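Thermostable carboxypeptidase 1 (Pyrococcus furiosus, PDB 1KA2) removes amino acids one after another from the C-terminus of peptides, with broad specificity, as a cobalt-dependent metallocarboxypeptidase of the M32 family that forms a homodimer. Local coordinates at residues Thr9-Ile20 and Glu65-Ala73; Glu81-Val89 and Trp467-Glu475. All coordinates share one frame; numbering follows the deposited sequence.

How the interactions relate
Both contacts lie on the same side of the chain's centre, their own centres about 16 Å apart, and away from the metal site with its HEXXH motif. Along the chain they come in series: interaction 1 pairs helix 8-36 with helix 64-74, and interaction 2 then starts on helix 81-99, the next helix after 64-74, and reaches nearly 380 residues ahead to the loop before helix 473-481. Helix 81-99 connects them. Ile86 packs on Ile10 and Leu14 while Val87 touches Ala73, largely apolar packing, with Glu83 also against Ile10; Arg88 reaches to the loop 467-472, and Gly85 lets it come close. The N-terminal helices are thereby packed together and joined to this late loop.

Interaction 1. Residues Thr9-Ile20 and Glu65-Ala73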
loop_
_atom_site.group_PDB
_atom_site.type_symbol
_atom_site.label_atom_id
_atom_site.label_comp_id
_atom_site.label_asym_id
_atom_site.label_seq_id
_atom_site.Cartn_x
_atom_site.Cartn_y
_atom_site.Cartn_z
ATOM N N THR A 9 22.872 14.610 21.042
ATOM C CA THR A 9 21.555 15.242 21.019
ATOM C C THR A 9 20.911 14.980 19.664
ATOM O O THR A 9 19.708 14.751 19.572
ATOM C CB THR A 9 21.641 16.775 21.264
ATOM O OG1 THR A 9 21.957 17.018 22.640
ATOM C CG2 THR A 9 20.322 17.454 20.930
ATOM N N ILE A 10 21.732 15.009 18.619
ATOM C CA ILE A 10 21.273 14.761 17.258
ATOM C C ILE A 10 20.781 13.307 17.125
ATOM O O ILE A 10 19.762 13.055 16.491
ATOM C CB ILE A 10 22.408 15.024 16.244
ATOM C CG1 ILE A 10 22.837 16.497 16.300
ATOM C CG2 ILE A 10 21.957 14.659 14.841
ATOM C CD1 ILE A 10 21.827 17.485 15.758
ATOM N N LYS A 11 21.491 12.359 17.733
ATOM C CA LYS A 11 21.084 10.956 17.659
ATOM C C LYS A 11 19.769 10.707 18.384
ATOM O O LYS A 11 18.947 9.921 17.920
ATOM C CB LYS A 11 22.130 10.028 18.279
ATOM C CG LYS A 11 23.467 9.920 17.572
ATOM C CD LYS A 11 24.329 8.915 18.347
ATOM C CE LYS A 11 25.799 9.016 18.015
ATOM N NZ LYS A 11 26.600 8.131 18.913
ATOM N N GLN A 12 19.582 11.349 19.537
ATOM C CA GLN A 12 18.352 11.167 20.300
ATOM C C GLN A 12 17.190 11.647 19.444
ATOM O O GLN A 12 16.110 11.075 19.465
ATOM C CB GLN A 12 18.372 11.978 21.599
ATOM C CG GLN A 12 19.589 11.778 22.492
ATOM C CD GLN A 12 19.415 12.446 23.847
ATOM O OE1 GLN A 12 18.733 11.915 24.728
ATOM N NE2 GLN A 12 20.009 13.624 24.013
ATOM N N ILE A 13 17.430 12.712 18.694
ATOM C CA ILE A 13 16.413 13.275 17.826
ATOM C C ILE A 13 16.075 12.308 16.701
ATOM O O ILE A 13 14.901 12.002 16.475
ATOM C CB ILE A 13 16.886 14.620 17.230
ATOM C CG1 ILE A 13 16.910 15.686 18.329
ATOM C CG2 ILE A 13 15.979 15.034 16.076
ATOM C CD1 ILE A 13 17.481 17.024 17.881
ATOM N N LEU A 14 17.100 11.819 16.009
ATOM C CA LEU A 14 16.897 10.892 14.901
ATOM C C LEU A 14 16.166 9.621 15.320
ATOM O O LEU A 14 15.393 9.066 14.537
ATOM C CB LEU A 14 18.236 10.539 14.240
ATOM C CG LEU A 14 18.975 11.703 13.571
ATOM C CD1 LEU A 14 20.220 11.187 12.853
ATOM C CD2 LEU A 14 18.044 12.420 12.590
ATOM N N ALA A 15 16.405 9.162 16.547
ATOM C CA ALA A 15 15.739 7.966 17.059
ATOM C C ALA A 15 14.239 8.238 17.213
ATOM O O ALA A 15 13.416 7.403 16.862
ATOM C CB ALA A 15 16.338 7.562 18.403
ATOM N N LYS A 16 13.881 9.401 17.750
ATOM C CA LYS A 16 12.469 9.735 17.890
ATOM C C LYS A 16 11.872 10.005 16.515
ATOM O O LYS A 16 10.749 9.615 16.240
ATOM C CB LYS A 16 12.280 10.968 18.773
ATOM C CG LYS A 16 12.598 10.734 20.231
ATOM C CD LYS A 16 12.509 12.027 21.032
ATOM C CE LYS A 16 12.298 11.728 22.500
ATOM N NZ LYS A 16 11.007 11.023 22.687
ATOM N N TYR A 17 12.633 10.671 15.651
ATOM C CA TYR A 17 12.172 10.995 14.300
ATOM C C TYR A 17 11.765 9.758 13.478
ATOM O O TYR A 17 10.874 9.837 12.605
ATOM C CB TYR A 17 13.256 11.757 13.541
ATOM C CG TYR A 17 12.773 12.274 12.210
ATOM C CD1 TYR A 17 11.886 13.343 12.151
ATOM C CD2 TYR A 17 13.161 11.663 11.016
ATOM C CE1 TYR A 17 11.386 13.800 10.936
ATOM C CE2 TYR A 17 12.661 12.107 9.786
ATOM C CZ TYR A 17 11.771 13.181 9.762
ATOM O OH TYR A 17 11.248 13.647 8.587
ATOM N N ARG A 18 12.413 8.626 13.751
ATOM C CA ARG A 18 12.117 7.384 13.038
ATOM C C ARG A 18 10.615 7.083 13.059
ATOM O O ARG A 18 10.043 6.692 12.047
ATOM C CB ARG A 18 12.893 6.209 13.656
ATOM C CG ARG A 18 14.356 6.128 13.253
ATOM C CD ARG A 18 14.760 4.690 13.044
ATOM N NE ARG A 18 16.106 4.606 12.492
ATOM C CZ ARG A 18 16.719 3.471 12.179
ATOM N NH1 ARG A 18 16.109 2.311 12.362
ATOM N NH2 ARG A 18 17.939 3.500 11.676
ATOM N N ARG A 19 9.994 7.264 14.225
ATOM C CA ARG A 19 8.560 7.028 14.391
ATOM C C ARG A 19 7.778 7.952 13.479
ATOM O O ARG A 19 6.846 7.545 12.802
ATOM C CB ARG A 19 8.108 7.302 15.831
ATOM C CG ARG A 19 8.117 6.118 16.734
ATOM C CD ARG A 19 7.424 6.420 18.035
ATOM N NE ARG A 19 7.371 5.218 18.861
ATOM C CZ ARG A 19 6.826 5.151 20.062
ATOM N NH1 ARG A 19 6.282 6.223 20.598
ATOM N NH2 ARG A 19 6.821 4.003 20.715
ATOM N N ILE A 20 8.152 9.219 13.508
ATOM C CA ILE A 20 7.493 10.205 12.680
ATOM C C ILE A 20 7.722 9.781 11.233
ATOM O O ILE A 20 6.794 9.780 10.423
ATOM C CB ILE A 20 8.068 11.616 12.923
ATOM C CG1 ILE A 20 7.739 12.068 14.348
ATOM C CG2 ILE A 20 7.512 12.570 11.901
ATOM C CD1 ILE A 20 8.285 13.474 14.705
ATOM N N GLU A 65 9.085 16.584 24.489
ATOM C CA GLU A 65 10.377 15.928 24.394
ATOM C C GLU A 65 11.069 16.240 23.072
ATOM O O GLU A 65 12.224 16.678 23.051
ATOM C CB GLU A 65 10.206 14.420 24.527
ATOM C CG GLU A 65 9.714 13.976 25.881
ATOM C CD GLU A 65 9.469 12.486 25.928
ATOM O OE1 GLU A 65 10.353 11.730 25.470
ATOM O OE2 GLU A 65 8.398 12.066 26.420
ATOM N N PHE A 66 10.360 16.021 21.970
ATOM C CA PHE A 66 10.928 16.275 20.657
ATOM C C PHE A 66 11.282 17.752 20.483
ATOM O O PHE A 66 12.392 18.086 20.064
ATOM C CB PHE A 66 9.954 15.836 19.558
ATOM C CG PHE A 66 10.591 15.704 18.201
ATOM C CD1 PHE A 66 11.451 14.647 17.921
ATOM C CD2 PHE A 66 10.358 16.649 17.217
ATOM C CE1 PHE A 66 12.068 14.539 16.677
ATOM C CE2 PHE A 66 10.968 16.553 15.980
ATOM C CZ PHE A 66 11.825 15.494 15.708
ATOM N N VAL A 67 10.347 18.638 20.804
ATOM C CA VAL A 67 10.613 20.060 20.664
ATOM C C VAL A 67 11.785 20.491 21.545
ATOM O O VAL A 67 12.648 21.250 21.095
ATOM C CB VAL A 67 9.367 20.918 21.009
ATOM C CG1 VAL A 67 9.695 22.397 20.846
ATOM C CG2 VAL A 67 8.203 20.538 20.103
ATOM N N ASN A 68 11.825 20.013 22.789
ATOM C CA ASN A 68 12.923 20.366 23.700
ATOM C C ASN A 68 14.279 19.981 23.097
ATOM O O ASN A 68 15.230 20.753 23.150
ATOM C CB ASN A 68 12.766 19.669 25.070
ATOM C CG ASN A 68 11.650 20.275 25.929
ATOM O OD1 ASN A 68 11.322 21.462 25.814
ATOM N ND2 ASN A 68 11.084 19.459 26.819
ATOM N N LEU A 69 14.356 18.782 22.526
ATOM C CA LEU A 69 15.587 18.297 21.912
ATOM C C LEU A 69 16.061 19.184 20.763
ATOM O O LEU A 69 17.248 19.504 20.665
ATOM C CB LEU A 69 15.399 16.862 21.406
ATOM C CG LEU A 69 15.421 15.762 22.469
ATOM C CD1 LEU A 69 15.295 14.401 21.809
ATOM C CD2 LEU A 69 16.726 15.844 23.249
ATOM N N VAL A 70 15.130 19.575 19.896
ATOM C CA VAL A 70 15.450 20.426 18.756
ATOM C C VAL A 70 15.951 21.785 19.238
ATOM O O VAL A 70 16.913 22.333 18.699
ATOM C CB VAL A 70 14.212 20.630 17.835
ATOM C CG1 VAL A 70 14.513 21.681 16.764
ATOM C CG2 VAL A 70 13.829 19.313 17.179
ATOM N N GLU A 71 15.292 22.336 20.249
ATOM C CA GLU A 71 15.713 23.620 20.790
ATOM C C GLU A 71 17.125 23.487 21.338
ATOM O O GLU A 71 18.000 24.303 21.036
ATOM C CB GLU A 71 14.764 24.078 21.902
ATOM C CG GLU A 71 13.733 25.095 21.440
ATOM C CD GLU A 71 14.377 26.336 20.853
ATOM O OE1 GLU A 71 15.185 26.971 21.564
ATOM O OE2 GLU A 71 14.078 26.677 19.687
ATOM N N LYS A 72 17.339 22.444 22.136
ATOM C CA LYS A 72 18.639 22.181 22.733
ATOM C C LYS A 72 19.741 22.094 21.679
ATOM O O LYS A 72 20.750 22.797 21.766
ATOM C CB LYS A 72 18.588 20.878 23.532
ATOM C CG LYS A 72 19.887 20.524 24.243
ATOM C CD LYS A 72 19.785 19.162 24.907
ATOM C CE LYS A 72 21.045 18.820 25.682
ATOM N NZ LYS A 72 21.258 19.754 26.824
ATOM N N ALA A 73 19.549 21.227 20.687
ATOM C CA ALA A 73 20.538 21.047 19.627
ATOM C C ALA A 73 20.779 22.350 18.882
ATOM O O ALA A 73 21.898 22.642 18.453
ATOM C CB ALA A 73 20.072 19.972 18.654
#
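Glu65 and Lys16 meet at one end of an antiparallel helix pair, part of helix 8-36 against part of helix 64-74, whose axes come within 9.6 Å at a crossing angle of -149°. Lys16 turns its end at the last torsion (chi4 -63°), which brings NZ 2.9 Å from Glu65 OE1, a salt bridge in which the nitrogen comes from above the carboxylate plane, 48° out of it. Next comes Phe66, a knob in the hole formed by Ile13, Lys16, Tyr17 and Ile20; Ile20 CD1 stands over the centre of its ring, 4.3 Å from the centroid, in a CH-pi contact, whereas Lys16 CB lies at the ring edge. Leu69 runs past Ile13 in the opposite sense, its CB 3.6 Å from Ile13 CG1, and its CD1 touches Lys16 CD. Shortening Lys16 to an alanine would remove both NZ and CD, and is likely to leave Glu65 without its mate across the contact and Leu69 less covered. Val70 helps enclose Ile13, itself a knob among Phe66, Leu69, Val70 and Ala73. Lys72 lays its CD and CE beside Thr9 OG1. At Ala73 the helices are close enough for CB to press on Thr9 CG2, a tight 3.4 Å.

Interaction 2. Residues Glu81-Val89 and Trp467-Glu475; sequences EYERGIVRV and WGSIYPPKE
Arg88 reaches from helix 81-99 to the loop at Ser469 and lays its guanidinium against the backbone there. NH1 donates to Ser469 O over 3.3 Å with an N-H...O angle of 152°; this oxygen lies in the guanidinium plane, and NH2 adds a weak bond to the same atom. A long bond and a weak one thus reach one oxygen along the group's edge. Ile470 O sits only 2.7 Å from NH1, but at a poor angle for a hydrogen bond. The salt bridge from NE to Glu165 probably limits the rotation of the group as well. The chain gets there by bending at chi3 (88°), which lays one face of the flat group against the Tyr471-Pro472 peptide: Tyr471 C and Pro472 N lie over that face.

Val89, one residue on, sets CG2 against Ser469 O and CB, while Ser469 OG bonds to Gly291 O. Further out, Gly85 lets the loop come in to 4.5 Å between its CA and that of Ile470; a CB here would come within 3.3 Å of Ile470 CA, too near to fit comfortably. Ile470 then extends its CD1 to the Tyr82 ring, 3.6 Å from CD2, and Phe284 packs on both residues. At the outer rim Glu81 OE1 and the Tyr471 hydroxyl stand near each other, the carboxylate turned 83° from the ring.

The loop owes its shape to a type II' beta turn from Trp467 to Ile470, with Gly468 at positive phi just after a helix, and Pro472 stands at the N-cap position of helix 473-481. This is packing of a helix-to-helix connection on the flank of an N-terminal helix, a glycine giving the close approach and an arginine binding the turn's backbone carbonyl.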
loop_
_atom_site.group_PDB
_atom_site.type_symbol
_atom_site.label_atom_id
_atom_site.label_comp_id
_atom_site.label_asym_id
_atom_site.label_seq_id
_atom_site.Cartn_x
_atom_site.Cartn_y
_atom_site.Cartn_z
ATOM N N GLU A 81 27.543 20.280 9.141
ATOM C CA GLU A 81 26.467 20.720 8.257
ATOM C C GLU A 81 25.259 19.774 8.247
ATOM O O GLU A 81 24.103 20.214 8.258
ATOM C CB GLU A 81 27.011 20.896 6.836
ATOM C CG GLU A 81 27.601 19.625 6.240
ATOM C CD GLU A 81 29.001 19.832 5.699
ATOM O OE1 GLU A 81 29.170 20.676 4.790
ATOM O OE2 GLU A 81 29.932 19.151 6.185
ATOM N N TYR A 82 25.532 18.474 8.242
ATOM C CA TYR A 82 24.473 17.470 8.224
ATOM C C TYR A 82 23.590 17.551 9.463
ATOM O O TYR A 82 22.372 17.695 9.355
ATOM C CB TYR A 82 25.082 16.075 8.103
ATOM C CG TYR A 82 26.046 15.952 6.948
ATOM C CD1 TYR A 82 27.424 16.048 7.148
ATOM C CD2 TYR A 82 25.579 15.774 5.648
ATOM C CE1 TYR A 82 28.316 15.969 6.073
ATOM C CE2 TYR A 82 26.457 15.694 4.572
ATOM C CZ TYR A 82 27.820 15.792 4.792
ATOM O OH TYR A 82 28.681 15.718 3.730
ATOM N N GLU A 83 24.204 17.452 10.637
ATOM C CA GLU A 83 23.463 17.530 11.891
ATOM C C GLU A 83 22.749 18.878 11.965
ATOM O O GLU A 83 21.679 18.995 12.558
ATOM C CB GLU A 83 24.414 17.402 13.076
ATOM C CG GLU A 83 25.344 16.205 13.008
ATOM C CD GLU A 83 26.390 16.227 14.107
ATOM O OE1 GLU A 83 27.147 17.218 14.183
ATOM O OE2 GLU A 83 26.455 15.258 14.894
ATOM N N ARG A 84 23.349 19.896 11.358
ATOM C CA ARG A 84 22.760 21.228 11.360
ATOM C C ARG A 84 21.530 21.212 10.464
ATOM O O ARG A 84 20.507 21.820 10.785
ATOM C CB ARG A 84 23.768 22.247 10.828
ATOM C CG ARG A 84 23.473 23.684 11.219
ATOM C CD ARG A 84 24.436 24.628 10.511
ATOM N NE ARG A 84 25.820 24.187 10.666
ATOM C CZ ARG A 84 26.838 24.645 9.945
ATOM N NH1 ARG A 84 26.633 25.569 9.011
ATOM N NH2 ARG A 84 28.061 24.166 10.149
ATOM N N GLY A 85 21.640 20.507 9.341
ATOM C CA GLY A 85 20.531 20.415 8.411
ATOM C C GLY A 85 19.329 19.818 9.100
ATOM O O GLY A 85 18.190 20.223 8.856
ATOM N N ILE A 86 19.593 18.854 9.976
ATOM C CA ILE A 86 18.542 18.182 10.722
ATOM C C ILE A 86 17.738 19.212 11.498
ATOM O O ILE A 86 16.502 19.238 11.428
ATOM C CB ILE A 86 19.134 17.163 11.718
ATOM C CG1 ILE A 86 19.918 16.098 10.960
ATOM C CG2 ILE A 86 18.026 16.502 12.520
ATOM C CD1 ILE A 86 20.625 15.139 11.859
ATOM N N VAL A 87 18.453 20.063 12.229
ATOM C CA VAL A 87 17.829 21.100 13.040
ATOM C C VAL A 87 17.093 22.154 12.211
ATOM O O VAL A 87 15.942 22.477 12.503
ATOM C CB VAL A 87 18.877 21.803 13.936
ATOM C CG1 VAL A 87 18.202 22.866 14.794
ATOM C CG2 VAL A 87 19.584 20.769 14.816
ATOM N N ARG A 88 17.739 22.685 11.176
ATOM C CA ARG A 88 17.085 23.701 10.356
ATOM C C ARG A 88 15.742 23.171 9.872
ATOM O O ARG A 88 14.706 23.812 10.048
ATOM C CB ARG A 88 17.934 24.081 9.134
ATOM C CG ARG A 88 17.461 25.362 8.458
ATOM C CD ARG A 88 18.058 25.570 7.066
ATOM N NE ARG A 88 17.268 24.944 5.999
ATOM C CZ ARG A 88 17.409 23.683 5.590
ATOM N NH1 ARG A 88 18.316 22.894 6.153
ATOM N NH2 ARG A 88 16.650 23.215 4.609
ATOM N N VAL A 89 15.775 21.984 9.274
ATOM C CA VAL A 89 14.575 21.349 8.746
ATOM C C VAL A 89 13.521 21.110 9.826
ATOM O O VAL A 89 12.358 21.492 9.667
ATOM C CB VAL A 89 14.928 20.004 8.055
ATOM C CG1 VAL A 89 13.658 19.219 7.720
ATOM C CG2 VAL A 89 15.733 20.270 6.802
ATOM N N TRP A 467 22.335 16.257 -1.999
ATOM C CA TRP A 467 22.208 17.236 -0.932
ATOM C C TRP A 467 20.892 17.167 -0.162
ATOM O O TRP A 467 20.782 17.732 0.929
ATOM C CB TRP A 467 22.430 18.647 -1.492
ATOM C CG TRP A 467 23.764 18.771 -2.171
ATOM C CD1 TRP A 467 23.996 19.116 -3.471
ATOM C CD2 TRP A 467 25.043 18.449 -1.607
ATOM N NE1 TRP A 467 25.337 19.018 -3.753
ATOM C CE2 TRP A 467 26.001 18.612 -2.625
ATOM C CE3 TRP A 467 25.468 18.035 -0.339
ATOM C CZ2 TRP A 467 27.366 18.375 -2.418
ATOM C CZ3 TRP A 467 26.831 17.799 -0.131
ATOM C CH2 TRP A 467 27.760 17.970 -1.169
ATOM N N GLY A 468 19.904 16.465 -0.709
ATOM C CA GLY A 468 18.625 16.368 -0.022
ATOM C C GLY A 468 18.147 17.716 0.498
ATOM O O GLY A 468 18.125 18.700 -0.249
ATOM N N SER A 469 17.782 17.753 1.780
ATOM C CA SER A 469 17.286 18.959 2.428
ATOM C C SER A 469 18.302 19.565 3.386
ATOM O O SER A 469 17.933 20.172 4.394
ATOM C CB SER A 469 16.002 18.650 3.194
ATOM O OG SER A 469 15.015 18.162 2.309
ATOM N N ILE A 470 19.579 19.407 3.069
ATOM C CA ILE A 470 20.621 19.960 3.915
ATOM C C ILE A 470 20.566 21.492 3.953
ATOM O O ILE A 470 20.638 22.097 5.021
ATOM C CB ILE A 470 22.011 19.488 3.432
ATOM C CG1 ILE A 470 22.211 18.024 3.841
ATOM C CG2 ILE A 470 23.104 20.361 4.017
ATOM C CD1 ILE A 470 23.404 17.356 3.205
ATOM N N TYR A 471 20.421 22.103 2.783
ATOM C CA TYR A 471 20.382 23.557 2.667
ATOM C C TYR A 471 19.037 24.044 2.150
ATOM O O TYR A 471 18.341 23.320 1.440
ATOM C CB TYR A 471 21.466 24.035 1.692
ATOM C CG TYR A 471 22.837 23.442 1.933
ATOM C CD1 TYR A 471 23.333 22.418 1.123
ATOM C CD2 TYR A 471 23.648 23.911 2.969
ATOM C CE1 TYR A 471 24.607 21.879 1.338
ATOM C CE2 TYR A 471 24.918 23.378 3.193
ATOM C CZ TYR A 471 25.388 22.366 2.373
ATOM O OH TYR A 471 26.649 21.860 2.588
ATOM N N PRO A 472 18.655 25.287 2.495
ATOM C CA PRO A 472 17.375 25.821 2.022
ATOM C C PRO A 472 17.478 25.930 0.506
ATOM O O PRO A 472 18.582 25.911 -0.038
ATOM C CB PRO A 472 17.301 27.192 2.694
ATOM C CG PRO A 472 18.128 27.015 3.945
ATOM C CD PRO A 472 19.299 26.217 3.442
ATOM N N PRO A 473 16.343 26.056 -0.195
ATOM C CA PRO A 473 16.366 26.161 -1.660
ATOM C C PRO A 473 17.399 27.137 -2.223
ATOM O O PRO A 473 18.205 26.776 -3.079
ATOM C CB PRO A 473 14.942 26.587 -1.996
ATOM C CG PRO A 473 14.141 25.933 -0.926
ATOM C CD PRO A 473 14.967 26.191 0.318
ATOM N N LYS A 474 17.375 28.373 -1.744
ATOM C CA LYS A 474 18.308 29.372 -2.245
ATOM C C LYS A 474 19.763 29.017 -1.981
ATOM O O LYS A 474 20.577 29.006 -2.899
ATOM C CB LYS A 474 17.979 30.740 -1.655
ATOM C CG LYS A 474 16.674 31.295 -2.187
ATOM C CD LYS A 474 16.400 32.679 -1.667
ATOM C CE LYS A 474 15.134 33.245 -2.283
ATOM N NZ LYS A 474 14.981 34.696 -1.973
ATOM N N GLU A 475 20.088 28.712 -0.733
ATOM C CA GLU A 475 21.455 28.359 -0.387
ATOM C C GLU A 475 21.922 27.146 -1.196
ATOM O O GLU A 475 23.095 27.033 -1.530
ATOM C CB GLU A 475 21.562 28.095 1.117
ATOM C CG GLU A 475 22.984 27.875 1.605
ATOM C CD GLU A 475 23.088 27.832 3.121
ATOM O OE1 GLU A 475 24.204 27.584 3.626
ATOM O OE2 GLU A 475 22.060 28.049 3.804
#